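Local coordinates for YcgJ protein (Bacillus subtilis, PDB 1XXL) that is probably an S-adenosylmethionine-dependent methyltransferase, binding that cofactor in a Rossmann-like domain, although its substrate is not established, at residues Arg24-Gly29 with Glu79-Pro84; Asp181-Arg186 with Lys195-His200. All coordinates share one frame; numbering follows the deposited sequence.

Contact 1: Arg24-Gly29 with Glu79-Pro84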
loop_
_atom_site.group_PDB
_atom_site.type_symbol
_atom_site.label_atom_id
_atom_site.label_comp_id
_atom_site.label_asym_id
_atom_site.label_seq_id
_atom_site.Cartn_x
_atom_site.Cartn_y
_atom_site.Cartn_z
ATOM N N ARG A 24 -20.554 0.811 -0.476
ATOM C CA ARG A 24 -19.847 0.475 -1.705
ATOM C C ARG A 24 -18.366 0.793 -1.505
ATOM O O ARG A 24 -18.014 1.900 -1.068
ATOM C CB ARG A 24 -20.436 1.262 -2.865
ATOM C CG ARG A 24 -21.911 0.942 -3.080
ATOM C CD ARG A 24 -22.389 1.395 -4.430
ATOM N NE ARG A 24 -23.840 1.227 -4.606
ATOM C CZ ARG A 24 -24.550 1.778 -5.600
ATOM N NH1 ARG A 24 -23.968 2.551 -6.530
ATOM N NH2 ARG A 24 -25.865 1.554 -5.677
ATOM N N VAL A 25 -17.515 -0.183 -1.807
ATOM C CA VAL A 25 -16.084 -0.102 -1.522
ATOM C C VAL A 25 -15.275 -0.231 -2.814
ATOM O O VAL A 25 -15.560 -1.084 -3.680
ATOM C CB VAL A 25 -15.641 -1.245 -0.543
ATOM C CG1 VAL A 25 -14.156 -1.193 -0.215
ATOM C CG2 VAL A 25 -16.462 -1.219 0.721
ATOM N N LEU A 26 -14.243 0.590 -2.919
ATOM C CA LEU A 26 -13.285 0.477 -3.984
ATOM C C LEU A 26 -11.929 0.107 -3.388
ATOM O O LEU A 26 -11.458 0.756 -2.436
ATOM C CB LEU A 26 -13.194 1.793 -4.746
ATOM C CG LEU A 26 -12.067 1.960 -5.753
ATOM C CD1 LEU A 26 -12.204 0.993 -6.893
ATOM C CD2 LEU A 26 -12.025 3.397 -6.273
ATOM N N ASP A 27 -11.305 -0.910 -3.975
ATOM C CA ASP A 27 -9.935 -1.313 -3.643
ATOM C C ASP A 27 -8.990 -1.021 -4.809
ATOM O O ASP A 27 -9.121 -1.592 -5.907
ATOM C CB ASP A 27 -9.864 -2.803 -3.301
ATOM C CG ASP A 27 -8.452 -3.247 -2.875
ATOM O OD1 ASP A 27 -7.715 -2.462 -2.198
ATOM O OD2 ASP A 27 -8.082 -4.393 -3.220
ATOM N N ILE A 28 -8.051 -0.120 -4.555
ATOM C CA ILE A 28 -7.074 0.303 -5.529
ATOM C C ILE A 28 -5.798 -0.517 -5.409
ATOM O O ILE A 28 -5.184 -0.566 -4.343
ATOM C CB ILE A 28 -6.746 1.777 -5.347
ATOM C CG1 ILE A 28 -8.025 2.591 -5.530
ATOM C CG2 ILE A 28 -5.710 2.192 -6.364
ATOM C CD1 ILE A 28 -7.884 4.051 -5.283
ATOM N N GLY A 29 -5.390 -1.129 -6.512
ATOM C CA GLY A 29 -4.275 -2.091 -6.521
ATOM C C GLY A 29 -4.712 -3.410 -5.922
ATOM O O GLY A 29 -4.091 -3.909 -4.997
ATOM N N GLU A 79 -4.488 6.703 -11.109
ATOM C CA GLU A 79 -4.321 8.029 -11.715
ATOM C C GLU A 79 -5.467 8.391 -12.654
ATOM O O GLU A 79 -5.625 9.536 -13.007
ATOM C CB GLU A 79 -2.987 8.131 -12.469
ATOM C CG GLU A 79 -1.777 8.225 -11.550
ATOM C CD GLU A 79 -1.179 6.884 -11.163
ATOM O OE1 GLU A 79 -1.696 5.821 -11.589
ATOM O OE2 GLU A 79 -0.157 6.897 -10.442
ATOM N N SER A 80 -6.252 7.409 -13.064
ATOM C CA SER A 80 -7.418 7.653 -13.914
ATOM C C SER A 80 -8.498 6.647 -13.594
ATOM O O SER A 80 -8.620 5.627 -14.242
ATOM C CB SER A 80 -7.036 7.554 -15.398
ATOM O OG SER A 80 -8.088 8.065 -16.215
ATOM N N LEU A 81 -9.256 6.922 -12.553
ATOM C CA LEU A 81 -10.386 6.085 -12.184
ATOM C C LEU A 81 -11.594 6.449 -13.059
ATOM O O LEU A 81 -11.913 7.624 -13.230
ATOM C CB LEU A 81 -10.742 6.282 -10.716
ATOM C CG LEU A 81 -9.653 5.898 -9.731
ATOM C CD1 LEU A 81 -10.053 6.338 -8.336
ATOM C CD2 LEU A 81 -9.375 4.399 -9.795
ATOM N N PRO A 82 -12.268 5.436 -13.611
ATOM C CA PRO A 82 -13.390 5.694 -14.501
ATOM C C PRO A 82 -14.726 6.044 -13.822
ATOM O O PRO A 82 -15.693 6.333 -14.509
ATOM C CB PRO A 82 -13.499 4.366 -15.261
ATOM C CG PRO A 82 -13.106 3.321 -14.207
ATOM C CD PRO A 82 -11.973 3.987 -13.491
ATOM N N PHE A 83 -14.768 6.060 -12.493
ATOM C CA PHE A 83 -16.010 6.066 -11.752
ATOM C C PHE A 83 -16.504 7.468 -11.597
ATOM O O PHE A 83 -15.722 8.396 -11.695
ATOM C CB PHE A 83 -15.819 5.403 -10.377
ATOM C CG PHE A 83 -15.234 4.025 -10.476
ATOM C CD1 PHE A 83 -15.980 2.989 -11.020
ATOM C CD2 PHE A 83 -13.939 3.781 -10.091
ATOM C CE1 PHE A 83 -15.452 1.717 -11.146
ATOM C CE2 PHE A 83 -13.393 2.507 -10.218
ATOM C CZ PHE A 83 -14.143 1.473 -10.751
ATOM N N PRO A 84 -17.816 7.635 -11.357
ATOM C CA PRO A 84 -18.371 8.971 -11.137
ATOM C C PRO A 84 -17.854 9.629 -9.847
ATOM O O PRO A 84 -17.421 8.935 -8.930
ATOM C CB PRO A 84 -19.873 8.698 -10.989
ATOM C CG PRO A 84 -20.089 7.344 -11.484
ATOM C CD PRO A 84 -18.851 6.595 -11.258
#
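Leu26 and Ile28 of strand 24-28 face Phe83 and Leu81 of a loop whose backbone runs the other way, the CA atoms of Ile28 and Leu81 lying 9.4 Å apart, so side chains alone bridge the gap. The setting is the Rossmann-like methyltransferase fold, with this parallel strand leading into the cofactor-binding Gly29 and the loop running on from Glu79, another residue assigned to the S-adenosylmethionine site. Alternation along the strand turns the side chains of Leu26 and Ile28 to the loop, while that of Asp27 goes to the other side of the sheet. Leu26 works with both branches. Its CG stands anti to the backbone N (chi1 169°), and the two methyls part between two partners: CD2 meets Leu81 CD1 tip to tip at 4.1 Å, and CD1 goes to Phe83. Ile28 adds a looser touch, its CD1 lying 4.4 Å from that same Leu81 CD1. Val113 of helix 103-113 packs on both Leu26 and Leu81, and Phe88 meets the Phe83 ring edge-to-face. Within the loop, Pro82 CG sits 3.9 Å above the centre of one face of that ring, whose CE2 lies 3.8 Å from Leu26 CD1 in an oblique approach.

Contact 2: Asp181-Arg186 with Lys195-His200. With SO4 (sulfate ion), chain E.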
loop_
_atom_site.group_PDB
_atom_site.type_symbol
_atom_site.label_atom_id
_atom_site.label_comp_id
_atom_site.label_asym_id
_atom_site.label_seq_id
_atom_site.Cartn_x
_atom_site.Cartn_y
_atom_site.Cartn_z
ATOM N N ASP A 181 15.902 -13.624 3.539
ATOM C CA ASP A 181 16.033 -14.734 2.574
ATOM C C ASP A 181 14.745 -14.883 1.812
ATOM O O ASP A 181 14.726 -15.052 0.596
ATOM C CB ASP A 181 16.340 -16.066 3.257
ATOM C CG ASP A 181 17.822 -16.253 3.604
ATOM O OD1 ASP A 181 18.729 -15.566 3.035
ATOM O OD2 ASP A 181 18.074 -17.140 4.470
ATOM N N SER A 182 13.655 -14.815 2.547
ATOM C CA SER A 182 12.329 -14.950 1.977
ATOM C C SER A 182 11.975 -13.770 1.062
ATOM O O SER A 182 11.417 -13.950 -0.009
ATOM C CB SER A 182 11.343 -15.090 3.126
ATOM O OG SER A 182 10.032 -14.915 2.675
ATOM N N TRP A 183 12.321 -12.566 1.494
ATOM C CA TRP A 183 12.103 -11.338 0.725
ATOM C C TRP A 183 12.819 -11.362 -0.636
ATOM O O TRP A 183 12.264 -10.951 -1.640
ATOM C CB TRP A 183 12.632 -10.183 1.576
ATOM C CG TRP A 183 12.390 -8.802 1.094
ATOM C CD1 TRP A 183 11.206 -8.172 1.007
ATOM C CD2 TRP A 183 13.383 -7.854 0.714
ATOM N NE1 TRP A 183 11.388 -6.888 0.579
ATOM C CE2 TRP A 183 12.721 -6.675 0.379
ATOM C CE3 TRP A 183 14.781 -7.904 0.600
ATOM C CZ2 TRP A 183 13.396 -5.527 -0.036
ATOM C CZ3 TRP A 183 15.449 -6.783 0.182
ATOM C CH2 TRP A 183 14.757 -5.600 -0.138
ATOM N N ILE A 184 14.058 -11.834 -0.650
ATOM C CA ILE A 184 14.816 -11.983 -1.889
ATOM C C ILE A 184 14.198 -13.029 -2.804
ATOM O O ILE A 184 14.048 -12.773 -3.989
ATOM C CB ILE A 184 16.274 -12.351 -1.616
ATOM C CG1 ILE A 184 17.006 -11.172 -0.966
ATOM C CG2 ILE A 184 16.985 -12.805 -2.912
ATOM C CD1 ILE A 184 17.070 -9.888 -1.787
ATOM N N LYS A 185 13.845 -14.191 -2.249
ATOM C CA LYS A 185 13.147 -15.241 -3.017
ATOM C C LYS A 185 11.828 -14.776 -3.664
ATOM O O LYS A 185 11.626 -14.985 -4.847
ATOM C CB LYS A 185 12.899 -16.489 -2.155
ATOM C CG LYS A 185 14.102 -17.415 -2.061
ATOM C CD LYS A 185 13.744 -18.769 -1.402
ATOM C CE LYS A 185 13.053 -19.759 -2.378
ATOM N NZ LYS A 185 12.620 -21.056 -1.699
ATOM N N ARG A 186 10.957 -14.122 -2.902
ATOM C CA ARG A 186 9.686 -13.598 -3.434
ATOM C C ARG A 186 9.863 -12.497 -4.490
ATOM O O ARG A 186 8.960 -12.266 -5.304
ATOM C CB ARG A 186 8.823 -13.032 -2.307
ATOM C CG ARG A 186 8.348 -14.056 -1.285
ATOM C CD ARG A 186 7.268 -13.454 -0.362
ATOM N NE ARG A 186 7.773 -12.305 0.403
ATOM C CZ ARG A 186 8.159 -12.321 1.681
ATOM N NH1 ARG A 186 8.093 -13.432 2.398
ATOM N NH2 ARG A 186 8.610 -11.206 2.255
ATOM N N LYS A 195 23.674 -8.615 -4.807
ATOM C CA LYS A 195 24.949 -8.163 -4.259
ATOM C C LYS A 195 24.875 -6.665 -3.939
ATOM O O LYS A 195 25.438 -6.226 -2.938
ATOM C CB LYS A 195 26.150 -8.438 -5.191
ATOM C CG LYS A 195 26.589 -9.926 -5.349
ATOM C CD LYS A 195 27.310 -10.559 -4.112
ATOM C CE LYS A 195 28.217 -11.768 -4.522
ATOM N NZ LYS A 195 28.994 -12.385 -3.371
ATOM N N GLN A 196 24.194 -5.891 -4.793
ATOM C CA GLN A 196 23.993 -4.443 -4.535
ATOM C C GLN A 196 23.165 -4.200 -3.257
ATOM O O GLN A 196 23.462 -3.304 -2.473
ATOM C CB GLN A 196 23.311 -3.746 -5.717
ATOM C CG GLN A 196 24.119 -3.737 -7.012
ATOM C CD GLN A 196 23.327 -3.117 -8.192
ATOM O OE1 GLN A 196 22.824 -1.982 -8.094
ATOM N NE2 GLN A 196 23.223 -3.862 -9.302
ATOM N N ILE A 197 22.120 -4.997 -3.069
ATOM C CA ILE A 197 21.307 -4.939 -1.831
ATOM C C ILE A 197 22.171 -5.232 -0.605
ATOM O O ILE A 197 22.103 -4.518 0.388
ATOM C CB ILE A 197 20.118 -5.921 -1.882
ATOM C CG1 ILE A 197 19.070 -5.390 -2.858
ATOM C CG2 ILE A 197 19.495 -6.065 -0.506
ATOM C CD1 ILE A 197 18.091 -6.349 -3.305
ATOM N N ILE A 198 23.004 -6.272 -0.683
ATOM C CA ILE A 198 23.831 -6.675 0.443
ATOM C C ILE A 198 24.801 -5.554 0.804
ATOM O O ILE A 198 24.935 -5.205 1.972
ATOM C CB ILE A 198 24.563 -8.016 0.171
ATOM C CG1 ILE A 198 23.541 -9.170 0.065
ATOM C CG2 ILE A 198 25.577 -8.290 1.253
ATOM C CD1 ILE A 198 24.101 -10.494 -0.532
ATOM N N THR A 199 25.448 -4.963 -0.204
ATOM C CA THR A 199 26.347 -3.808 0.007
ATOM C C THR A 199 25.609 -2.621 0.659
ATOM O O THR A 199 26.126 -1.990 1.570
ATOM C CB THR A 199 26.982 -3.332 -1.334
ATOM O OG1 THR A 199 27.752 -4.390 -1.897
ATOM C CG2 THR A 199 27.891 -2.136 -1.148
ATOM N N HIS A 200 24.405 -2.332 0.173
ATOM C CA HIS A 200 23.573 -1.241 0.696
ATOM C C HIS A 200 23.294 -1.425 2.184
ATOM O O HIS A 200 23.459 -0.502 2.974
ATOM C CB HIS A 200 22.259 -1.203 -0.098
ATOM C CG HIS A 200 21.422 0.009 0.143
ATOM N ND1 HIS A 200 21.888 1.293 -0.051
ATOM C CD2 HIS A 200 20.129 0.128 0.532
ATOM C CE1 HIS A 200 20.921 2.152 0.221
ATOM N NE2 HIS A 200 19.839 1.472 0.572
HETATM S S SO4 E . 6.593 -8.741 -0.286
HETATM O O1 SO4 E . 6.721 -7.484 -1.019
HETATM O O2 SO4 E . 5.193 -8.917 0.120
HETATM O O3 SO4 E . 7.410 -8.713 0.935
HETATM O O4 SO4 E . 7.004 -9.820 -1.188
#
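Ile197 of helix 191-202 meets two residues of helix 180-187 in this apolar contact; its CD1 touches Ile184 CD1 tip to tip at 4.0 Å. The second branch is used as well: with CG1 anti to the carbonyl carbon (chi1 -72°), CG2 lies beside that carbon and comes to the edge of the Trp183 indole, near its plane, 4.2 Å from CZ3. One isoleucine thus spans two successive residues, and no hydrogen bond joins the segments. The polar interactions gather at the far end of the indole, around a sulfate probably taken up from the crystallisation liquor. Arg186 grips it with two bonds, NE to O4 at 3.0 Å and NH2 to O3 at 3.1 Å. Both are somewhat bent, at 153° and 142°. The side chain runs back along its helix, and a bend at chi3 turns NE toward the ion; Ser182 O lies above one face of the guanidinium, toward its rim. Sulfate O3 also reaches the indole edge in plane, 3.8 Å from Trp183 CD1. Arg144 of helix 131-144 is a further donor to the ion and makes a cation-pi contact with Trp183. Leu143 of that helix packs on Ile197, while Phe225 of strand 222-236 meets the indole edge-to-face.

Overall arrangement
From the N terminus, the chain enters contact 1 at strand 24-28, passes through the parallel strands 45-50 and 71-75 with their helices, and closes the loop at residues 79-84, before strand 88-94 pairs beside the first strand. Strand 118-125 and helices 131-144 and 154-163 follow, and the long strand 166-179 leads into contact 2, a short closure between consecutive helices 180-187 and 191-202. The two contacts are therefore in series, neither nested nor crossed. The centres of contact 1 and contact 2 lie about 34 Å apart, on opposite sides of the chain's centre. Contact 1 ties loop to sheet in the cofactor-binding domain; contact 2 joins helices away from the annotated site, near strand 222-236, which itself pairs with strand 118-125.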